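Local coordinates for protein LEOA (Escherichia coli, PDB 4AUR) that is a bacterial dynamin that probably binds and hydrolyses GTP and has been linked to the LT toxin of enterotoxigenic strains, at residues A[2-7]-A[99-104]; A[52-57]-A[71-76]; A[171-176]-A[258-263]; A[47-52]-A[271-276]. All coordinates share one frame; numbering follows the deposited sequence.

Contact 1: residues A[2-7]-A[99-104]; sequences EQFKQF and GLPDQC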
loop_
_atom_site.group_PDB
_atom_site.type_symbol
_atom_site.label_atom_id
_atom_site.label_comp_id
_atom_site.label_asym_id
_atom_site.label_seq_id
_atom_site.Cartn_x
_atom_site.Cartn_y
_atom_site.Cartn_z
ATOM N N GLU A 2 31.043 -16.120 24.287
ATOM C CA GLU A 2 32.175 -15.307 24.726
ATOM C C GLU A 2 32.512 -14.281 23.642
ATOM O O GLU A 2 31.808 -14.189 22.644
ATOM C CB GLU A 2 33.366 -16.196 25.133
ATOM C CG GLU A 2 33.904 -17.126 24.054
ATOM C CD GLU A 2 35.086 -16.538 23.311
ATOM O OE1 GLU A 2 36.068 -16.130 23.968
ATOM O OE2 GLU A 2 35.042 -16.494 22.068
ATOM N N GLN A 3 33.568 -13.500 23.844
ATOM C CA GLN A 3 33.719 -12.218 23.122
ATOM C C GLN A 3 34.108 -12.340 21.658
ATOM O O GLN A 3 33.635 -11.571 20.848
ATOM C CB GLN A 3 34.702 -11.268 23.841
ATOM C CG GLN A 3 36.116 -11.802 24.055
ATOM C CD GLN A 3 36.322 -12.414 25.420
ATOM O OE1 GLN A 3 35.551 -13.259 25.859
ATOM N NE2 GLN A 3 37.357 -11.982 26.100
ATOM N N PHE A 4 34.959 -13.301 21.320
ATOM C CA PHE A 4 35.446 -13.437 19.954
ATOM C C PHE A 4 34.469 -14.187 19.085
ATOM O O PHE A 4 34.451 -13.983 17.883
ATOM C CB PHE A 4 36.806 -14.134 19.926
ATOM C CG PHE A 4 37.857 -13.415 20.703
ATOM C CD1 PHE A 4 38.616 -12.436 20.108
ATOM C CD2 PHE A 4 38.058 -13.703 22.036
ATOM C CE1 PHE A 4 39.570 -11.753 20.824
ATOM C CE2 PHE A 4 39.016 -13.030 22.770
ATOM C CZ PHE A 4 39.777 -12.050 22.159
ATOM N N LYS A 5 33.663 -15.057 19.683
ATOM C CA LYS A 5 32.621 -15.760 18.934
ATOM C C LYS A 5 31.458 -14.813 18.640
ATOM O O LYS A 5 30.793 -14.953 17.619
ATOM C CB LYS A 5 32.117 -16.989 19.702
ATOM C CG LYS A 5 31.246 -17.938 18.878
ATOM C CD LYS A 5 30.455 -18.893 19.772
ATOM C CE LYS A 5 29.200 -19.428 19.086
ATOM N NZ LYS A 5 28.328 -20.233 20.000
ATOM N N GLN A 6 31.209 -13.869 19.548
ATOM C CA GLN A 6 30.127 -12.916 19.400
ATOM C C GLN A 6 30.499 -11.961 18.318
ATOM O O GLN A 6 29.672 -11.575 17.519
ATOM C CB GLN A 6 29.904 -12.142 20.684
ATOM C CG GLN A 6 28.700 -11.223 20.651
ATOM C CD GLN A 6 27.374 -11.967 20.706
ATOM O OE1 GLN A 6 26.628 -11.989 19.727
ATOM N NE2 GLN A 6 27.073 -12.574 21.853
ATOM N N PHE A 7 31.765 -11.580 18.286
ATOM C CA PHE A 7 32.209 -10.656 17.296
ATOM C C PHE A 7 32.098 -11.362 15.973
ATOM O O PHE A 7 31.332 -10.964 15.115
ATOM C CB PHE A 7 33.638 -10.209 17.562
ATOM C CG PHE A 7 34.221 -9.386 16.466
ATOM C CD1 PHE A 7 34.033 -8.030 16.445
ATOM C CD2 PHE A 7 34.945 -9.978 15.447
ATOM C CE1 PHE A 7 34.568 -7.262 15.430
ATOM C CE2 PHE A 7 35.494 -9.217 14.430
ATOM C CZ PHE A 7 35.305 -7.854 14.417
ATOM N N GLY A 99 48.482 -15.890 20.769
ATOM C CA GLY A 99 48.041 -17.083 21.453
ATOM C C GLY A 99 46.627 -16.997 21.981
ATOM O O GLY A 99 46.273 -17.702 22.917
ATOM N N LEU A 100 45.816 -16.138 21.373
ATOM C CA LEU A 100 44.397 -16.005 21.719
ATOM C C LEU A 100 43.596 -16.716 20.643
ATOM O O LEU A 100 44.128 -16.952 19.558
ATOM C CB LEU A 100 44.005 -14.530 21.759
ATOM C CG LEU A 100 44.250 -13.762 23.054
ATOM C CD1 LEU A 100 44.194 -12.267 22.780
ATOM C CD2 LEU A 100 43.227 -14.138 24.106
ATOM N N PRO A 101 42.306 -17.017 20.907
ATOM C CA PRO A 101 41.546 -17.796 19.918
ATOM C C PRO A 101 41.495 -17.095 18.557
ATOM O O PRO A 101 41.668 -17.741 17.519
ATOM C CB PRO A 101 40.133 -17.904 20.532
ATOM C CG PRO A 101 40.247 -17.405 21.939
ATOM C CD PRO A 101 41.420 -16.465 21.949
ATOM N N ASP A 102 41.273 -15.786 18.588
ATOM C CA ASP A 102 41.275 -14.970 17.400
ATOM C C ASP A 102 42.158 -13.777 17.676
ATOM O O ASP A 102 42.659 -13.625 18.790
ATOM C CB ASP A 102 39.853 -14.530 17.047
ATOM C CG ASP A 102 39.597 -14.513 15.546
ATOM O OD1 ASP A 102 40.546 -14.232 14.759
ATOM O OD2 ASP A 102 38.432 -14.799 15.160
ATOM N N GLN A 103 42.367 -12.947 16.656
ATOM C CA GLN A 103 43.131 -11.723 16.810
ATOM C C GLN A 103 42.267 -10.639 17.446
ATOM O O GLN A 103 41.044 -10.688 17.370
ATOM C CB GLN A 103 43.615 -11.234 15.450
ATOM C CG GLN A 103 44.624 -12.150 14.789
ATOM C CD GLN A 103 44.692 -11.966 13.279
ATOM O OE1 GLN A 103 43.661 -11.822 12.610
ATOM N NE2 GLN A 103 45.912 -11.994 12.727
ATOM N N CYS A 104 42.900 -9.666 18.086
ATOM C CA CYS A 104 42.195 -8.453 18.472
ATOM C C CYS A 104 43.189 -7.377 18.707
ATOM O O CYS A 104 44.314 -7.660 19.007
ATOM C CB CYS A 104 41.324 -8.637 19.727
ATOM S SG CYS A 104 42.191 -8.797 21.317
#
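The backbones of F4 and D102 come nearest here, with CA atoms 6.5 Å apart, where the first turn of helix 3-30 faces the loop that leads into strand 104-108. F4 carries the contact. Its ring reaches from the helix into the bend of the loop and meets five residues there. CE1 points at C104 CB, 3.7 Å away and in the plane of the ring. The sulfur of C104 also lies at the ring edge, with SG 5.2 Å from the F4 centroid, a Cys sulfur-aromatic contact. F4 CE1 is 3.9 Å from the backbone Q103 O, again near the ring plane. On the D102 flank, CD1 of F4 lies 3.9 Å from D102 CB, and the two side chains run past each other in opposite directions. P101 CD and L100 CD1 approach the ring obliquely. D102 OD1 is turned back to its own loop and accepts from Q103 N. E2 is the N-cap, and its OE2 accepts from K5 N and, weakly, from F4 N. Around the contact, C104 touches L54 and I56 of strand 54-60, and Q6 and F7 of the same helix pack on helix 250-273.

Contact 2: residues A[52-57]-A[71-76]; sequences DVLRIA and AAWLGK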
loop_
_atom_site.group_PDB
_atom_site.type_symbol
_atom_site.label_atom_id
_atom_site.label_comp_id
_atom_site.label_asym_id
_atom_site.label_seq_id
_atom_site.Cartn_x
_atom_site.Cartn_y
_atom_site.Cartn_z
ATOM N N ASP A 52 38.484 -6.866 9.215
ATOM C CA ASP A 52 38.380 -6.299 10.547
ATOM C C ASP A 52 38.355 -7.334 11.682
ATOM O O ASP A 52 37.854 -8.457 11.523
ATOM C CB ASP A 52 37.164 -5.373 10.622
ATOM C CG ASP A 52 37.404 -4.015 9.927
ATOM O OD1 ASP A 52 37.976 -3.965 8.809
ATOM O OD2 ASP A 52 37.022 -2.980 10.511
ATOM N N VAL A 53 38.929 -6.926 12.816
ATOM C CA VAL A 53 39.059 -7.748 14.003
ATOM C C VAL A 53 38.557 -6.951 15.191
ATOM O O VAL A 53 38.537 -5.719 15.143
ATOM C CB VAL A 53 40.537 -8.114 14.285
ATOM C CG1 VAL A 53 41.213 -8.725 13.063
ATOM C CG2 VAL A 53 41.331 -6.901 14.730
ATOM N N LEU A 54 38.185 -7.647 16.265
ATOM C CA LEU A 54 37.736 -6.999 17.495
ATOM C C LEU A 54 38.747 -6.016 18.063
ATOM O O LEU A 54 39.900 -6.345 18.233
ATOM C CB LEU A 54 37.441 -8.036 18.568
ATOM C CG LEU A 54 36.986 -7.490 19.914
ATOM C CD1 LEU A 54 35.756 -6.613 19.805
ATOM C CD2 LEU A 54 36.668 -8.647 20.828
ATOM N N ARG A 55 38.286 -4.820 18.401
ATOM C CA ARG A 55 39.130 -3.754 18.907
ATOM C C ARG A 55 38.536 -3.178 20.173
ATOM O O ARG A 55 37.367 -2.810 20.204
ATOM C CB ARG A 55 39.275 -2.642 17.880
ATOM C CG ARG A 55 40.139 -1.501 18.369
ATOM C CD ARG A 55 40.128 -0.345 17.400
ATOM N NE ARG A 55 40.917 -0.659 16.231
ATOM C CZ ARG A 55 40.898 0.036 15.106
ATOM N NH1 ARG A 55 40.121 1.106 14.987
ATOM N NH2 ARG A 55 41.660 -0.349 14.089
ATOM N N ILE A 56 39.362 -3.094 21.211
ATOM C CA ILE A 56 38.951 -2.551 22.497
ATOM C C ILE A 56 39.835 -1.359 22.800
ATOM O O ILE A 56 41.058 -1.445 22.704
ATOM C CB ILE A 56 39.127 -3.572 23.631
ATOM C CG1 ILE A 56 38.628 -4.933 23.205
ATOM C CG2 ILE A 56 38.359 -3.156 24.871
ATOM C CD1 ILE A 56 39.735 -5.824 22.678
ATOM N N ALA A 57 39.231 -0.242 23.158
ATOM C CA ALA A 57 40.005 0.872 23.655
ATOM C C ALA A 57 40.026 0.749 25.156
ATOM O O ALA A 57 38.981 0.764 25.826
ATOM C CB ALA A 57 39.398 2.183 23.233
ATOM N N ALA A 71 43.516 -8.160 30.894
ATOM C CA ALA A 71 44.001 -9.534 31.027
ATOM C C ALA A 71 42.924 -10.420 31.649
ATOM O O ALA A 71 42.637 -11.508 31.153
ATOM C CB ALA A 71 45.246 -9.569 31.884
ATOM N N ALA A 72 42.328 -9.951 32.734
ATOM C CA ALA A 72 41.283 -10.715 33.403
ATOM C C ALA A 72 40.210 -11.128 32.442
ATOM O O ALA A 72 39.764 -12.262 32.471
ATOM C CB ALA A 72 40.645 -9.893 34.510
ATOM N N TRP A 73 39.797 -10.186 31.596
ATOM C CA TRP A 73 38.630 -10.334 30.739
ATOM C C TRP A 73 38.918 -11.261 29.592
ATOM O O TRP A 73 38.110 -12.128 29.275
ATOM C CB TRP A 73 38.236 -8.969 30.208
ATOM C CG TRP A 73 37.206 -8.991 29.136
ATOM C CD1 TRP A 73 35.893 -9.324 29.261
ATOM C CD2 TRP A 73 37.393 -8.605 27.795
ATOM N NE1 TRP A 73 35.250 -9.188 28.066
ATOM C CE2 TRP A 73 36.153 -8.743 27.143
ATOM C CE3 TRP A 73 38.487 -8.145 27.073
ATOM C CZ2 TRP A 73 35.984 -8.455 25.799
ATOM C CZ3 TRP A 73 38.320 -7.869 25.722
ATOM C CH2 TRP A 73 37.083 -8.027 25.104
ATOM N N LEU A 74 40.073 -11.057 28.969
ATOM C CA LEU A 74 40.558 -11.919 27.892
ATOM C C LEU A 74 40.672 -13.373 28.332
ATOM O O LEU A 74 40.327 -14.302 27.582
ATOM C CB LEU A 74 41.933 -11.453 27.441
ATOM C CG LEU A 74 41.877 -10.107 26.739
ATOM C CD1 LEU A 74 43.246 -9.481 26.717
ATOM C CD2 LEU A 74 41.353 -10.232 25.322
ATOM N N GLY A 75 41.192 -13.541 29.547
ATOM C CA GLY A 75 41.400 -14.842 30.153
ATOM C C GLY A 75 42.851 -15.151 30.501
ATOM O O GLY A 75 43.095 -16.009 31.337
ATOM N N LYS A 76 43.808 -14.470 29.873
ATOM C CA LYS A 76 45.213 -14.817 30.019
ATOM C C LYS A 76 46.042 -13.680 30.598
ATOM O O LYS A 76 45.846 -12.525 30.248
ATOM C CB LYS A 76 45.797 -15.234 28.670
ATOM C CG LYS A 76 45.323 -16.600 28.182
ATOM C CD LYS A 76 46.488 -17.490 27.767
ATOM C CE LYS A 76 47.108 -17.069 26.439
ATOM N NZ LYS A 76 46.241 -17.446 25.287
#
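W73 of helix 66-74 reaches across to I56 and L54 of strand 54-60. Only apolar contacts join the two segments. The backbones stay well apart, with the CA atoms of I56 and L74 10.9 Å from each other. The long W73 side chain bridges the gap. W73 CG stands anti to its own N (chi1 170°), and this sends the indole toward the strand. I56 reaches out from the strand to meet it. Its CG1 lies 3.9 Å from W73 CZ3 and equally near CH2, and its CD1 also touches CZ3. L54, two residues earlier on the same side of the strand, brings CD2 to 4.3 Å from W73 CH2. Both aliphatic groups approach the indole obliquely.

The aromatic contacts of W73 lie outside the pair. Its ring meets F142 of strand 140-146 edge-to-face, and the side chain also touches L140 there.

The polar contacts belong to the backbone and to neighbours. G75 N bonds to A71 O at 3.0 Å in the last turn of the helix, and G75 then leaves the helix with positive phi. The W73 carbonyl accepts from Q3 NE2 of helix 3-30. On the strand, R55 makes a salt bridge to E105.

The turn from strand 54-60 into helix 66-74 carries a pattern consistent with a P-loop (Walker A). The contact thus joins the far ends of a probable strand-loop-helix nucleotide-binding unit. Its chemistry is wholly hydrophobic and buried, so the helix is held to the sheet here by the fit of side chains and not by directed bonds.

Contact 3: residues A[171-176]-A[258-263]; sequences STIFVI and TEILKT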
loop_
_atom_site.group_PDB
_atom_site.type_symbol
_atom_site.label_atom_id
_atom_site.label_comp_id
_atom_site.label_asym_id
_atom_site.label_seq_id
_atom_site.Cartn_x
_atom_site.Cartn_y
_atom_site.Cartn_z
ATOM N N SER A 171 28.780 2.444 23.510
ATOM C CA SER A 171 29.795 1.404 23.395
ATOM C C SER A 171 30.911 1.481 24.442
ATOM O O SER A 171 31.947 0.839 24.306
ATOM C CB SER A 171 30.372 1.390 21.971
ATOM O OG SER A 171 31.183 2.489 21.666
ATOM N N THR A 172 30.677 2.250 25.502
ATOM C CA THR A 172 31.635 2.399 26.587
ATOM C C THR A 172 31.128 1.811 27.896
ATOM O O THR A 172 30.025 2.139 28.334
ATOM C CB THR A 172 31.901 3.863 26.824
ATOM O OG1 THR A 172 32.554 4.393 25.679
ATOM C CG2 THR A 172 32.771 4.064 28.037
ATOM N N ILE A 173 31.936 0.948 28.507
ATOM C CA ILE A 173 31.683 0.455 29.858
ATOM C C ILE A 173 32.652 1.098 30.832
ATOM O O ILE A 173 33.883 0.907 30.723
ATOM C CB ILE A 173 31.909 -1.060 30.001
ATOM C CG1 ILE A 173 30.942 -1.846 29.132
ATOM C CG2 ILE A 173 31.672 -1.483 31.432
ATOM C CD1 ILE A 173 31.497 -3.183 28.706
ATOM N N PHE A 174 32.106 1.851 31.780
ATOM C CA PHE A 174 32.903 2.308 32.911
ATOM C C PHE A 174 33.009 1.181 33.919
ATOM O O PHE A 174 31.993 0.580 34.318
ATOM C CB PHE A 174 32.312 3.541 33.530
ATOM C CG PHE A 174 32.407 4.708 32.638
ATOM C CD1 PHE A 174 33.518 5.496 32.654
ATOM C CD2 PHE A 174 31.398 4.985 31.738
ATOM C CE1 PHE A 174 33.630 6.561 31.793
ATOM C CE2 PHE A 174 31.495 6.048 30.876
ATOM C CZ PHE A 174 32.622 6.835 30.903
ATOM N N VAL A 175 34.245 0.899 34.307
ATOM C CA VAL A 175 34.552 -0.300 35.029
ATOM C C VAL A 175 35.116 0.124 36.350
ATOM O O VAL A 175 36.276 0.543 36.431
ATOM C CB VAL A 175 35.564 -1.136 34.253
ATOM C CG1 VAL A 175 36.056 -2.306 35.085
ATOM C CG2 VAL A 175 34.909 -1.627 32.978
ATOM N N ILE A 176 34.276 0.054 37.387
ATOM C CA ILE A 176 34.704 0.452 38.711
ATOM C C ILE A 176 35.418 -0.742 39.283
ATOM O O ILE A 176 34.790 -1.756 39.582
ATOM C CB ILE A 176 33.578 0.908 39.621
ATOM C CG1 ILE A 176 32.809 2.058 38.982
ATOM C CG2 ILE A 176 34.190 1.396 40.908
ATOM C CD1 ILE A 176 31.507 2.426 39.681
ATOM N N THR A 258 29.450 -8.270 26.170
ATOM C CA THR A 258 28.856 -9.120 25.171
ATOM C C THR A 258 27.598 -8.516 24.579
ATOM O O THR A 258 27.352 -8.697 23.404
ATOM C CB THR A 258 28.634 -10.526 25.743
ATOM O OG1 THR A 258 29.882 -11.224 25.661
ATOM C CG2 THR A 258 27.541 -11.293 24.978
ATOM N N GLU A 259 26.824 -7.788 25.373
ATOM C CA GLU A 259 25.613 -7.132 24.883
ATOM C C GLU A 259 25.891 -5.910 24.023
ATOM O O GLU A 259 25.021 -5.464 23.289
ATOM C CB GLU A 259 24.728 -6.688 26.058
ATOM C CG GLU A 259 23.989 -7.818 26.742
ATOM C CD GLU A 259 23.008 -8.512 25.812
ATOM O OE1 GLU A 259 22.146 -7.799 25.234
ATOM O OE2 GLU A 259 23.109 -9.756 25.653
ATOM N N ILE A 260 27.074 -5.328 24.164
ATOM C CA ILE A 260 27.391 -4.097 23.474
ATOM C C ILE A 260 27.839 -4.517 22.119
ATOM O O ILE A 260 27.422 -3.969 21.116
ATOM C CB ILE A 260 28.522 -3.323 24.170
ATOM C CG1 ILE A 260 27.960 -2.490 25.317
ATOM C CG2 ILE A 260 29.247 -2.402 23.200
ATOM C CD1 ILE A 260 29.023 -2.014 26.277
ATOM N N LEU A 261 28.722 -5.498 22.113
ATOM C CA LEU A 261 29.171 -6.116 20.906
ATOM C C LEU A 261 27.999 -6.489 20.046
ATOM O O LEU A 261 28.010 -6.253 18.838
ATOM C CB LEU A 261 29.929 -7.369 21.244
ATOM C CG LEU A 261 31.299 -7.130 21.845
ATOM C CD1 LEU A 261 31.804 -8.442 22.419
ATOM C CD2 LEU A 261 32.264 -6.572 20.815
ATOM N N LYS A 262 26.986 -7.059 20.690
ATOM C CA LYS A 262 25.795 -7.586 20.027
ATOM C C LYS A 262 25.152 -6.493 19.224
ATOM O O LYS A 262 24.734 -6.720 18.099
ATOM C CB LYS A 262 24.830 -8.117 21.079
ATOM C CG LYS A 262 23.820 -9.103 20.570
ATOM C CD LYS A 262 23.017 -9.728 21.709
ATOM C CE LYS A 262 23.417 -11.171 21.995
ATOM N NZ LYS A 262 22.222 -12.063 22.176
ATOM N N THR A 263 25.133 -5.290 19.799
ATOM C CA THR A 263 24.454 -4.148 19.231
ATOM C C THR A 263 25.371 -3.234 18.437
ATOM O O THR A 263 24.998 -2.734 17.388
ATOM C CB THR A 263 23.857 -3.261 20.334
ATOM O OG1 THR A 263 23.547 -4.041 21.498
ATOM C CG2 THR A 263 22.596 -2.576 19.812
#
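I260 of helix 250-273 packs against I173 of strand 172-177 and S171 just before it. The closely packed, buried part is the meeting of the two isoleucines. I260 CD1 lies 3.4 Å from I173 CG1 and 3.7 Å from I173 CD1. The two side chains meet at a slant, with the end methyl of I260 on the CG1-CD1 branch of I173. In I260, CG1 is anti to the carbonyl carbon (chi1 -83°), which leaves the other branch, CG2, for the backbone of S171. I260 CG2 is 3.9 Å from S171 CA and a little farther from its CB. This is also where the two backbones come closest, with CA atoms 6.0 Å apart.

The strand belongs to the mixed, mostly parallel sheet of a P-loop NTPase type of domain, and it lies between strands 140-146 and 221-224. Helix 250-273 covers one face of that sheet. I173 also touches A257 and L253 of the helix, about one and two turns before I260. I260 reaches L140 and N221 on the neighbouring strands, so a single side chain spans three strands.

The loose side is the outer face of the helix. E259, K262 and T263 are exposed and make no contact with the strand. T263 OG1 bonds instead to E259 O at 2.7 Å, one turn back, and the hydroxyl lies almost in line with the carbonyl (166°). K262 lies against Q6 and E10 of helix 3-30. On the strand, T172 CB points away from the helix, and T172 OG1 bonds to K168 O.

Contact 4: residues A[47-52]-A[271-276]; sequences NAIESD and VKTGMD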
loop_
_atom_site.group_PDB
_atom_site.type_symbol
_atom_site.label_atom_id
_atom_site.label_comp_id
_atom_site.label_asym_id
_atom_site.label_seq_id
_atom_site.Cartn_x
_atom_site.Cartn_y
_atom_site.Cartn_z
ATOM N N ASN A 47 34.141 -6.700 1.511
ATOM C CA ASN A 47 35.507 -7.151 1.495
ATOM C C ASN A 47 36.308 -6.448 2.541
ATOM O O ASN A 47 37.037 -7.088 3.290
ATOM C CB ASN A 47 36.114 -6.977 0.108
ATOM C CG ASN A 47 35.443 -7.878 -0.910
ATOM O OD1 ASN A 47 35.159 -7.491 -2.053
ATOM N ND2 ASN A 47 35.147 -9.085 -0.476
ATOM N N ALA A 48 36.170 -5.136 2.618
ATOM C CA ALA A 48 36.857 -4.388 3.660
ATOM C C ALA A 48 36.507 -4.928 5.017
ATOM O O ALA A 48 37.365 -5.011 5.876
ATOM C CB ALA A 48 36.501 -2.920 3.588
ATOM N N ILE A 49 35.252 -5.311 5.209
ATOM C CA ILE A 49 34.772 -5.713 6.532
ATOM C C ILE A 49 35.333 -7.042 6.985
ATOM O O ILE A 49 35.568 -7.227 8.165
ATOM C CB ILE A 49 33.241 -5.769 6.576
ATOM C CG1 ILE A 49 32.694 -4.381 6.893
ATOM C CG2 ILE A 49 32.752 -6.732 7.648
ATOM C CD1 ILE A 49 31.182 -4.274 6.802
ATOM N N GLU A 50 35.474 -7.974 6.045
ATOM C CA GLU A 50 36.077 -9.286 6.284
ATOM C C GLU A 50 37.403 -9.210 7.049
ATOM O O GLU A 50 37.657 -10.018 7.938
ATOM C CB GLU A 50 36.320 -10.013 4.950
ATOM C CG GLU A 50 35.104 -10.710 4.352
ATOM C CD GLU A 50 34.662 -11.914 5.164
ATOM O OE1 GLU A 50 35.299 -12.216 6.210
ATOM O OE2 GLU A 50 33.667 -12.571 4.748
ATOM N N SER A 51 38.241 -8.241 6.701
ATOM C CA SER A 51 39.523 -8.052 7.386
ATOM C C SER A 51 39.371 -7.803 8.883
ATOM O O SER A 51 40.048 -8.435 9.701
ATOM C CB SER A 51 40.278 -6.853 6.811
ATOM O OG SER A 51 41.233 -6.421 7.762
ATOM N N ASP A 52 38.484 -6.866 9.215
ATOM C CA ASP A 52 38.380 -6.299 10.547
ATOM C C ASP A 52 38.355 -7.334 11.682
ATOM O O ASP A 52 37.854 -8.457 11.523
ATOM C CB ASP A 52 37.164 -5.373 10.622
ATOM C CG ASP A 52 37.404 -4.015 9.927
ATOM O OD1 ASP A 52 37.976 -3.965 8.809
ATOM O OD2 ASP A 52 37.022 -2.980 10.511
ATOM N N VAL A 271 29.148 2.192 9.662
ATOM C CA VAL A 271 29.714 3.506 9.594
ATOM C C VAL A 271 31.145 3.470 9.008
ATOM O O VAL A 271 31.439 4.132 8.039
ATOM C CB VAL A 271 29.735 4.163 10.977
ATOM C CG1 VAL A 271 30.266 5.576 10.858
ATOM C CG2 VAL A 271 28.337 4.184 11.563
ATOM N N LYS A 272 32.035 2.689 9.587
ATOM C CA LYS A 272 33.411 2.613 9.093
ATOM C C LYS A 272 33.514 2.531 7.549
ATOM O O LYS A 272 34.363 3.178 6.961
ATOM C CB LYS A 272 34.132 1.430 9.765
ATOM C CG LYS A 272 35.549 1.176 9.287
ATOM C CD LYS A 272 36.160 -0.063 9.932
ATOM C CE LYS A 272 37.689 -0.004 9.888
ATOM N NZ LYS A 272 38.350 -0.257 11.210
ATOM N N THR A 273 32.662 1.739 6.908
ATOM C CA THR A 273 32.650 1.571 5.443
ATOM C C THR A 273 31.705 2.492 4.682
ATOM O O THR A 273 31.636 2.417 3.454
ATOM C CB THR A 273 32.223 0.136 5.062
ATOM O OG1 THR A 273 31.088 -0.270 5.850
ATOM C CG2 THR A 273 33.357 -0.834 5.281
ATOM N N GLY A 274 30.964 3.341 5.390
ATOM C CA GLY A 274 30.085 4.317 4.755
ATOM C C GLY A 274 28.780 3.732 4.234
ATOM O O GLY A 274 28.118 4.332 3.418
HETATM N N MSE A 275 28.403 2.575 4.740
HETATM C CA MSE A 275 27.244 1.828 4.264
HETATM C C MSE A 275 26.020 2.094 5.102
HETATM O O MSE A 275 24.894 1.783 4.698
HETATM C CB MSE A 275 27.551 0.345 4.347
HETATM C CG MSE A 275 28.518 -0.096 3.272
HETATM SE SE MSE A 275 27.732 0.040 1.467
HETATM C CE MSE A 275 28.854 1.520 0.812
ATOM N N ASP A 276 26.219 2.669 6.284
ATOM C CA ASP A 276 25.097 3.164 7.067
ATOM C C ASP A 276 24.192 4.012 6.181
ATOM O O ASP A 276 22.994 3.826 6.146
ATOM C CB ASP A 276 25.576 3.983 8.273
ATOM C CG ASP A 276 26.605 5.057 7.900
ATOM O OD1 ASP A 276 27.299 4.901 6.855
ATOM O OD2 ASP A 276 26.742 6.053 8.660
#
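K272 stretches toward D52 with CG anti to its own N (chi1 177°) and bends at its end (chi4 129°), while D52 holds CG anti to its carbonyl carbon (chi1 -76°). The two charged side chains reach toward each other from facing sides and form a salt bridge. K272 NZ is 3.1 Å from D52 OD2. The hydrogen bond within this pair is weak. The closeness of K272 CD and CE to the same oxygen is doubtful. K272 NZ has a second, long and weak ion pair with E137.

T273 makes the apolar half of the contact. Its CG2 lies 4.0 Å from I49 CG1 and 4.1 Å from A48 CB. The I49 and T273 side chains cross at about a right angle. A48 and T273 mark the closest approach of the two backbones, with CA atoms 7.5 Å apart.

The contact joins the end of helix 38-51 to the junction of helices 250-273 and 275-343. Helix 250-273 closes in a Schellman motif: G274 has positive phi and two bonds run back into the last turn, one of them G274 N to V271 O at 2.8 Å. The long helix 275-343 starts directly after it.

T273 OG1 is turned back to its own helix, where it bonds to L269 O and L270 O, which leaves the methyl to face helix 38-51. I49 also packs on K11, I15 and L18 of helix 3-30. A48 is exposed, and K272 and T273 are partly exposed.

Contacts 2 and 3 are buried and purely apolar where their segments meet, and each packs a helix on the same sheet. Contact 1 is partly buried and built round one aromatic ring. Contact 4 lies at the surface and alone has a salt bridge across it. Contacts 1 and 2 are neighbours, with centres about 7 Å apart and C104 packed on L54. L54 of contact 2 touches L261 of contact 3. Contacts 3 and 4 both use helix 250-273, one where it covers the sheet and the other at its end. Contacts 2 and 4 share D52, between helix 38-51 and strand 54-60.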